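Local coordinates for protein Non-reducing end alpha-L-arabinofuranosidase BoGH43B (Bacteroides ovatus, PDB 5JOZ) that hydrolyses terminal non-reducing alpha-L-arabinofuranoside residues from the side branches of xyloglucan during its degradation by the gut bacterium, at residues I53-A56 / L57-P60; T276-A279 / D280-K284. One frame throughout, in Å; residues are numbered along the deposited sequence.

Contact 1: I53-A56 / L57-P60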
ATOM      1  N   ILE A  53      -9.914   1.467   8.853  1.00 23.69           N
ATOM      2  CA  ILE A  53     -11.091   2.298   9.199  1.00 24.65           C
ATOM      3  C   ILE A  53     -11.496   3.347   8.157  1.00 25.61           C
ATOM      4  O   ILE A  53     -12.603   3.883   8.217  1.00 25.61           O
ATOM      5  CB  ILE A  53     -10.926   3.006  10.573  1.00 27.50           C
ATOM      6  CG1 ILE A  53      -9.715   3.953  10.595  1.00 26.97           C
ATOM      7  CG2 ILE A  53     -10.819   1.981  11.702  1.00 26.10           C
ATOM      8  CD1 ILE A  53      -9.840   5.014  11.666  1.00 29.36           C
ATOM      9  N   GLY A  54     -10.609   3.653   7.217  1.00 23.58           N
ATOM     10  CA  GLY A  54     -10.914   4.635   6.188  1.00 23.26           C
ATOM     11  C   GLY A  54      -9.710   4.841   5.304  1.00 24.77           C
ATOM     12  O   GLY A  54      -8.738   4.081   5.374  1.00 23.99           O
ATOM     13  N   HIS A  55      -9.787   5.862   4.461  1.00 22.40           N
ATOM     14  CA  HIS A  55      -8.668   6.283   3.632  1.00 23.50           C
ATOM     15  C   HIS A  55      -8.594   7.801   3.698  1.00 24.13           C
ATOM     16  O   HIS A  55      -9.626   8.473   3.737  1.00 30.65           O
ATOM     17  CB  HIS A  55      -8.873   5.802   2.192  1.00 23.83           C
ATOM     18  CG  HIS A  55      -8.979   4.314   2.065  1.00 26.12           C
ATOM     19  ND1 HIS A  55     -10.112   3.620   2.425  1.00 28.54           N
ATOM     20  CD2 HIS A  55      -8.091   3.387   1.635  1.00 25.13           C
ATOM     21  CE1 HIS A  55      -9.911   2.327   2.239  1.00 25.79           C
ATOM     22  NE2 HIS A  55      -8.697   2.161   1.752  1.00 25.08           N
ATOM     23  N   ALA A  56      -7.386   8.349   3.723  1.00 24.68           N
ATOM     24  CA  ALA A  56      -7.222   9.801   3.755  1.00 24.96           C
ATOM     25  C   ALA A  56      -7.770  10.423   2.481  1.00 27.16           C
ATOM     26  O   ALA A  56      -8.343  11.506   2.519  1.00 29.32           O
ATOM     27  CB  ALA A  56      -5.771  10.186   3.937  1.00 25.43           C
ATOM     28  N   LEU A  57      -7.601   9.719   1.362  1.00 27.87           N
ATOM     29  CA  LEU A  57      -7.990  10.220   0.050  1.00 27.77           C
ATOM     30  C   LEU A  57      -9.088   9.326  -0.572  1.00 29.54           C
ATOM     31  O   LEU A  57      -8.848   8.546  -1.510  1.00 31.74           O
ATOM     32  CB  LEU A  57      -6.738  10.350  -0.837  1.00 28.20           C
ATOM     33  CG  LEU A  57      -5.461  10.959  -0.212  1.00 27.23           C
ATOM     34  CD1 LEU A  57      -4.356  10.970  -1.248  1.00 28.09           C
ATOM     35  CD2 LEU A  57      -5.674  12.372   0.351  1.00 29.37           C
ATOM     36  N   SER A  58     -10.296   9.483  -0.028  1.00 29.91           N
ATOM     37  CA  SER A  58     -11.495   8.727  -0.429  1.00 32.03           C
ATOM     38  C   SER A  58     -12.343   9.382  -1.541  1.00 33.49           C
ATOM     39  O   SER A  58     -13.402   8.843  -1.891  1.00 28.67           O
ATOM     40  CB  SER A  58     -12.403   8.495   0.795  1.00 32.16           C
ATOM     41  OG  SER A  58     -11.729   7.826   1.853  1.00 36.50           O
ATOM     42  N   ARG A  59     -11.906  10.523  -2.086  1.00 30.42           N
ATOM     43  CA  ARG A  59     -12.669  11.229  -3.126  1.00 30.28           C
ATOM     44  C   ARG A  59     -11.756  11.623  -4.287  1.00 28.13           C
ATOM     45  O   ARG A  59     -10.559  11.792  -4.093  1.00 30.99           O
ATOM     46  CB  ARG A  59     -13.355  12.470  -2.526  1.00 31.88           C
ATOM     47  CG  ARG A  59     -14.388  12.136  -1.445  1.00 33.08           C
ATOM     48  CD  ARG A  59     -15.200  13.342  -0.977  1.00 34.77           C
ATOM     49  NE  ARG A  59     -14.382  14.531  -0.687  1.00 34.17           N
ATOM     50  CZ  ARG A  59     -13.653  14.728   0.413  1.00 34.87           C
ATOM     51  NH1 ARG A  59     -13.583  13.807   1.378  1.00 40.14           N
ATOM     52  NH2 ARG A  59     -12.968  15.860   0.554  1.00 36.04           N
ATOM     53  N   PRO A  60     -12.315  11.781  -5.499  1.00 31.15           N
ATOM     54  CA  PRO A  60     -11.474  12.187  -6.641  1.00 31.37           C
ATOM     55  C   PRO A  60     -10.822  13.593  -6.533  1.00 32.36           C
ATOM     56  O   PRO A  60      -9.772  13.824  -7.133  1.00 31.70           O
ATOM     57  CB  PRO A  60     -12.437  12.116  -7.841  1.00 33.68           C
ATOM     58  CG  PRO A  60     -13.819  12.140  -7.270  1.00 34.41           C
ATOM     59  CD  PRO A  60     -13.729  11.569  -5.885  1.00 34.70           C
TER
HETATM   60  O   HOH W   1     -12.765   4.966   2.667  1.00 32.14           O
HETATM   61  O   HOH W   2     -10.977  11.462   1.849  1.00 24.80           O
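Ser58 reaches back to His55 with the one direct hydrogen bond between 53-56 and 57-60, where the chain leaves strand 51-55. Its OG donates to His55 O at 2.9 Å, approaching from above the carbonyl plane, 40° out of it. With OG anti to its own carbonyl carbon (chi1 -57°), the hydroxyl is turned beside the backbone N and back over the turn, where it also lies 3.5 Å from His55 CB. Serine suits the place because so short a side chain can both give and accept a bond.

Two waters extend the polar network. The first donates to Ser58 OG at 3.1 Å and pairs with His55 ND1 at 3.0 Å, joining hydroxyl and imidazole. The second donates to Ala56 O and accepts from Ser58 N, so it bridges the carbonyl before Leu57 and the N-H after it.

Apolar contact is slight: Leu57 CD2 comes within 4.2 Å of Ala56 CB, while the leucine as a whole turns to Phe103 and Val105 on strand 102-107 of the next sheet. Ala56, buried at the corner, bonds through its backbone to Leu39 and adds only a methyl group.

The chain here leaves the outermost strand of a four-stranded propeller blade, just after the classic beta bulge of Ile53 and Gly54 against Val41. Ser58 OG gives one bond and receives another, and its water bridge probably restrains how the His55 ring turns.

Contact 2: T276-A279 / D280-K284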
ATOM      1  N   THR A 276      15.477   1.422  21.633  1.00 27.77           N
ATOM      2  CA  THR A 276      16.120   1.655  22.926  1.00 28.79           C
ATOM      3  C   THR A 276      17.065   2.841  22.831  1.00 23.88           C
ATOM      4  O   THR A 276      17.821   2.931  21.891  1.00 23.85           O
ATOM      5  CB  THR A 276      16.919   0.418  23.314  1.00 29.23           C
ATOM      6  OG1 THR A 276      16.077  -0.727  23.147  1.00 30.91           O
ATOM      7  CG2 THR A 276      17.412   0.513  24.766  1.00 31.00           C
ATOM      8  N   TRP A 277      17.008   3.740  23.805  1.00 27.17           N
ATOM      9  CA  TRP A 277      17.910   4.894  23.872  1.00 28.21           C
ATOM     10  C   TRP A 277      19.092   4.580  24.763  1.00 26.89           C
ATOM     11  O   TRP A 277      18.906   4.098  25.876  1.00 26.51           O
ATOM     12  CB  TRP A 277      17.169   6.107  24.423  1.00 30.13           C
ATOM     13  CG  TRP A 277      16.066   6.522  23.523  1.00 30.46           C
ATOM     14  CD1 TRP A 277      14.812   6.020  23.494  1.00 29.18           C
ATOM     15  CD2 TRP A 277      16.131   7.504  22.487  1.00 28.26           C
ATOM     16  NE1 TRP A 277      14.079   6.645  22.526  1.00 26.66           N
ATOM     17  CE2 TRP A 277      14.862   7.553  21.883  1.00 25.01           C
ATOM     18  CE3 TRP A 277      17.134   8.354  22.018  1.00 26.08           C
ATOM     19  CZ2 TRP A 277      14.560   8.422  20.837  1.00 28.35           C
ATOM     20  CZ3 TRP A 277      16.840   9.217  20.972  1.00 28.69           C
ATOM     21  CH2 TRP A 277      15.560   9.242  20.388  1.00 24.94           C
ATOM     22  N   ASP A 278      20.304   4.831  24.270  1.00 28.61           N
ATOM     23  CA  ASP A 278      21.516   4.622  25.067  1.00 28.57           C
ATOM     24  C   ASP A 278      21.753   5.817  26.003  1.00 30.94           C
ATOM     25  O   ASP A 278      21.015   6.812  25.969  1.00 25.51           O
ATOM     26  CB  ASP A 278      22.735   4.306  24.180  1.00 27.28           C
ATOM     27  CG  ASP A 278      23.296   5.519  23.437  1.00 29.03           C
ATOM     28  OD1 ASP A 278      22.815   6.658  23.592  1.00 29.16           O
ATOM     29  OD2 ASP A 278      24.256   5.317  22.666  1.00 34.68           O
ATOM     30  N   ALA A 279      22.796   5.711  26.820  1.00 32.57           N
ATOM     31  CA  ALA A 279      23.092   6.693  27.867  1.00 31.37           C
ATOM     32  C   ALA A 279      23.319   8.130  27.368  1.00 28.28           C
ATOM     33  O   ALA A 279      23.014   9.078  28.087  1.00 27.34           O
ATOM     34  CB  ALA A 279      24.278   6.216  28.705  1.00 32.52           C
ATOM     35  N   ASP A 280      23.834   8.279  26.149  1.00 27.47           N
ATOM     36  CA  ASP A 280      24.078   9.590  25.542  1.00 32.45           C
ATOM     37  C   ASP A 280      22.864  10.163  24.779  1.00 32.79           C
ATOM     38  O   ASP A 280      22.955  11.242  24.201  1.00 33.44           O
ATOM     39  CB  ASP A 280      25.300   9.521  24.614  1.00 38.13           C
ATOM     40  CG  ASP A 280      26.581   9.081  25.346  1.00 46.26           C
ATOM     41  OD1 ASP A 280      26.790   9.480  26.516  1.00 43.54           O
ATOM     42  OD2 ASP A 280      27.392   8.342  24.741  1.00 44.72           O
ATOM     43  N   GLY A 281      21.733   9.460  24.790  1.00 27.87           N
ATOM     44  CA  GLY A 281      20.522   9.927  24.108  1.00 33.16           C
ATOM     45  C   GLY A 281      20.455   9.586  22.624  1.00 29.60           C
ATOM     46  O   GLY A 281      19.951  10.378  21.842  1.00 27.13           O
ATOM     47  N   TRP A 282      20.928   8.393  22.250  1.00 26.91           N
ATOM     48  CA  TRP A 282      20.886   7.926  20.863  1.00 27.97           C
ATOM     49  C   TRP A 282      20.073   6.633  20.752  1.00 26.97           C
ATOM     50  O   TRP A 282      20.293   5.692  21.521  1.00 22.39           O
ATOM     51  CB  TRP A 282      22.299   7.702  20.320  1.00 29.76           C
ATOM     52  CG  TRP A 282      23.114   8.953  20.169  1.00 28.55           C
ATOM     53  CD1 TRP A 282      24.178   9.326  20.935  1.00 29.47           C
ATOM     54  CD2 TRP A 282      22.942   9.992  19.195  1.00 29.13           C
ATOM     55  NE1 TRP A 282      24.669  10.531  20.514  1.00 28.74           N
ATOM     56  CE2 TRP A 282      23.940  10.962  19.439  1.00 31.05           C
ATOM     57  CE3 TRP A 282      22.034  10.208  18.147  1.00 30.64           C
ATOM     58  CZ2 TRP A 282      24.068  12.126  18.666  1.00 31.84           C
ATOM     59  CZ3 TRP A 282      22.156  11.361  17.375  1.00 27.54           C
ATOM     60  CH2 TRP A 282      23.174  12.304  17.636  1.00 32.05           C
ATOM     61  N   PRO A 283      19.131   6.573  19.790  1.00 27.71           N
ATOM     62  CA  PRO A 283      18.242   5.420  19.691  1.00 28.69           C
ATOM     63  C   PRO A 283      18.791   4.293  18.805  1.00 26.31           C
ATOM     64  O   PRO A 283      19.516   4.552  17.844  1.00 26.21           O
ATOM     65  CB  PRO A 283      17.003   6.026  19.048  1.00 29.42           C
ATOM     66  CG  PRO A 283      17.573   7.029  18.101  1.00 30.97           C
ATOM     67  CD  PRO A 283      18.858   7.530  18.707  1.00 27.52           C
ATOM     68  N   LYS A 284      18.447   3.055  19.136  1.00 25.12           N
ATOM     69  CA  LYS A 284      18.748   1.925  18.265  1.00 30.46           C
ATOM     70  C   LYS A 284      17.788   0.762  18.517  1.00 30.37           C
ATOM     71  O   LYS A 284      17.359   0.535  19.647  1.00 31.33           O
ATOM     72  CB  LYS A 284      20.196   1.465  18.464  1.00 34.29           C
ATOM     73  CG  LYS A 284      20.725   0.543  17.366  1.00 35.79           C
ATOM     74  CD  LYS A 284      22.126   0.030  17.679  1.00 40.81           C
ATOM     75  CE  LYS A 284      22.773  -0.684  16.489  1.00 39.83           C
ATOM     76  NZ  LYS A 284      23.319   0.214  15.431  1.00 35.02           N
TER
HETATM   77  O   HOH W   3      15.601  -2.091  20.857  1.00 27.63           O
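Pro283 packs over one face of the benzo ring of Trp277, its non-hydrogen-bonded partner across the hairpin. Pro283 CB sits 3.5 Å from the centroid of the six-membered ring and only 3° off the ring normal, a CH-pi contact over the face, while Pro283 CD approaches Trp277 CZ3 at 3.5 Å. With CG anti to its carbonyl carbon, the tryptophan lays its benzo half over the proline, and Gly281 O meets Trp277 CZ3 at the ring edge, 3.4 Å away. Tyr188 and Trp249 add edge-to-face contacts. Replacing this tryptophan with alanine would remove the indole, which is likely to leave Pro283 without its aromatic cover and Tyr188 and Trp249 without an edge-to-face partner.

Asp278 and Trp282 run side by side in the same direction, carboxylate and indole planes 81° apart. Here the aspartate CG stands between its backbone N and carbonyl carbon (chi1 75°), which brings Asp278 OD1 into the turn. There OD1 accepts Trp282 N at 2.9 Å, from above the carboxylate plane, and a weak bond from Asp280 N. Aspartate suits the first position of the turn because its short carboxylate can fold back to take both N-H groups. The indole of Trp282 turns from the hairpin to Arg206, in a cation-pi contact.

The backbone pairs as far as the turn: Thr276 with Lys284 through two bonds, then Asp278 N to Trp282 O at 2.9 Å. Gly281 N closes on Asp278 O at 3.0 Å, and with the left-handed backbone of Gly281 a CB there would collide with the carbonyl O of the residue before it. Together these features make a 3:5 beta hairpin at the outer edge of a four-stranded antiparallel sheet, strands 269-277 and 283-284 joined by a type I turn with a G1 bulge at Gly281.

Contacts 1 and 2 both sit where an outermost strand of a four-stranded antiparallel sheet ends or begins, in two different blades of the five-bladed beta-propeller of family 43. Their centres lie 37 Å apart and their nearest atoms about 26 Å apart, so they do not touch. Contact 1 is nearer the middle of the chain, about 13 Å from its centre, and takes the chain from one sheet toward the next; contact 2 is a peripheral hairpin, about 31 Å out, within the last of the five sheets. Neither adjoins the probable catalytic residues Asp16, Asp126 and Glu176, or the calcium site of the C-terminal domain.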